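Local atomic coordinates of green fluorescent protein (Chiridius poppei, PDB entry 2DD7), a protein that fluoresces yellowish-green, belonging to the GFP family, in which a chromophore made from the protein's own residues sits inside a beta-barrel. Residues 5-9 with 31-35. Residues are numbered along the deposited sequence.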
loop_
_atom_site.group_PDB
_atom_site.type_symbol
_atom_site.label_atom_id
_atom_site.label_comp_id
_atom_site.label_asym_id
_atom_site.label_seq_id
_atom_site.Cartn_x
_atom_site.Cartn_y
_atom_site.Cartn_z
ATOM N N ILE A 5 -1.500 -6.724 27.533
ATOM C CA ILE A 5 -2.282 -5.776 26.746
ATOM C C ILE A 5 -3.678 -5.633 27.335
ATOM O O ILE A 5 -4.295 -6.612 27.750
ATOM C CB ILE A 5 -2.466 -6.252 25.292
ATOM C CG1 ILE A 5 -1.127 -6.361 24.576
ATOM C CG2 ILE A 5 -3.351 -5.283 24.547
ATOM C CD1 ILE A 5 -1.271 -6.995 23.198
ATOM N N GLU A 6 -4.176 -4.409 27.349
ATOM C CA GLU A 6 -5.501 -4.135 27.863
ATOM C C GLU A 6 -6.179 -3.156 26.906
ATOM O O GLU A 6 -5.560 -2.204 26.450
ATOM C CB GLU A 6 -5.372 -3.522 29.246
ATOM C CG GLU A 6 -6.609 -3.570 30.086
ATOM C CD GLU A 6 -6.266 -3.788 31.551
ATOM O OE1 GLU A 6 -5.781 -4.887 31.893
ATOM O OE2 GLU A 6 -6.471 -2.864 32.356
ATOM N N SER A 7 -7.447 -3.373 26.590
ATOM C CA SER A 7 -8.097 -2.442 25.685
ATOM C C SER A 7 -9.583 -2.293 25.898
ATOM O O SER A 7 -10.245 -3.177 26.440
ATOM C CB SER A 7 -7.843 -2.859 24.233
ATOM O OG SER A 7 -8.526 -1.989 23.336
ATOM N N ARG A 8 -10.093 -1.138 25.498
ATOM C CA ARG A 8 -11.516 -0.870 25.548
ATOM C C ARG A 8 -11.828 -0.162 24.234
ATOM O O ARG A 8 -11.185 0.833 23.889
ATOM C CB ARG A 8 -11.890 0.020 26.729
ATOM C CG ARG A 8 -13.318 0.538 26.648
ATOM C CD ARG A 8 -13.799 1.156 27.956
ATOM N NE ARG A 8 -15.075 1.856 27.777
ATOM C CZ ARG A 8 -15.186 3.134 27.420
ATOM N NH1 ARG A 8 -14.096 3.864 27.209
ATOM N NH2 ARG A 8 -16.387 3.681 27.255
ATOM N N ILE A 9 -12.781 -0.703 23.480
ATOM C CA ILE A 9 -13.180 -0.088 22.217
ATOM C C ILE A 9 -14.584 0.433 22.448
ATOM O O ILE A 9 -15.436 -0.290 22.960
ATOM C CB ILE A 9 -13.213 -1.110 21.065
ATOM C CG1 ILE A 9 -11.802 -1.602 20.766
ATOM C CG2 ILE A 9 -13.783 -0.446 19.800
ATOM C CD1 ILE A 9 -11.758 -2.931 20.021
ATOM N N LEU A 31 0.954 -10.434 18.666
ATOM C CA LEU A 31 0.112 -10.100 19.793
ATOM C C LEU A 31 -1.114 -10.983 19.709
ATOM O O LEU A 31 -1.429 -11.513 18.645
ATOM C CB LEU A 31 -0.281 -8.623 19.780
ATOM C CG LEU A 31 -1.259 -8.081 18.728
ATOM C CD1 LEU A 31 -2.695 -8.446 19.127
ATOM C CD2 LEU A 31 -1.131 -6.554 18.671
ATOM N N GLU A 32 -1.776 -11.183 20.837
ATOM C CA GLU A 32 -3.000 -11.977 20.857
ATOM C C GLU A 32 -3.923 -11.225 21.782
ATOM O O GLU A 32 -3.505 -10.732 22.831
ATOM C CB GLU A 32 -2.752 -13.405 21.358
ATOM C CG GLU A 32 -2.148 -13.507 22.739
ATOM C CD GLU A 32 -1.991 -14.955 23.173
ATOM O OE1 GLU A 32 -1.340 -15.729 22.432
ATOM O OE2 GLU A 32 -2.522 -15.316 24.250
ATOM N N ILE A 33 -5.186 -11.108 21.395
ATOM C CA ILE A 33 -6.105 -10.350 22.213
ATOM C C ILE A 33 -7.517 -10.897 22.079
ATOM O O ILE A 33 -7.907 -11.374 21.021
ATOM C CB ILE A 33 -6.039 -8.859 21.807
ATOM C CG1 ILE A 33 -6.971 -8.025 22.679
ATOM C CG2 ILE A 33 -6.359 -8.711 20.314
ATOM C CD1 ILE A 33 -6.720 -6.518 22.575
ATOM N N GLU A 34 -8.259 -10.857 23.178
ATOM C CA GLU A 34 -9.632 -11.337 23.202
ATOM C C GLU A 34 -10.455 -10.250 23.855
ATOM O O GLU A 34 -10.040 -9.670 24.865
ATOM C CB GLU A 34 -9.730 -12.648 23.998
ATOM C CG GLU A 34 -9.009 -13.805 23.315
ATOM C CD GLU A 34 -9.093 -15.112 24.082
ATOM O OE1 GLU A 34 -9.608 -15.111 25.217
ATOM O OE2 GLU A 34 -8.634 -16.142 23.543
ATOM N N MET A 35 -11.617 -9.955 23.272
ATOM C CA MET A 35 -12.470 -8.913 23.810
ATOM C C MET A 35 -13.933 -9.327 23.748
ATOM O O MET A 35 -14.325 -10.116 22.895
ATOM C CB MET A 35 -12.235 -7.607 23.042
ATOM C CG MET A 35 -10.830 -7.015 23.268
ATOM S SD MET A 35 -10.523 -5.497 22.338
ATOM C CE MET A 35 -11.303 -4.308 23.353
#
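Mainly apolar side-chain packing joins these two strands of the GFP beta-barrel: they are second neighbours in the wall, with strand 16-27 hydrogen-bonded between them, so they meet across its inner face. They run in the same general sense, 40° apart, and their axes come no closer than 8.3 Å. Ile5, Ser7 and Ile9 point toward the other strand, as do Leu31, Ile33 and Met35, while Glu6, Arg8 and Glu32 point away. CD1 of Ile5 packs on CB of Leu31 at 3.9 Å, and CG2 of Ile5 lies 4.1 Å from CD1 of Ile33. Further along, Met35 reaches across: its CE sits 3.5 Å from the backbone O of Ser7 and 3.6 Å from CD1 of Ile9. Met35 also rests on Leu20 of strand 16-27, whose Gly22 and Gly24 form backbone hydrogen bonds with Ser7 and Ile5. Ile5 and Leu31 touch Phe58 and Ile9 touches Met53, both near the chromophore at Gly54; strands 104-114 and 199-209 continue the wall on the two outer flanks.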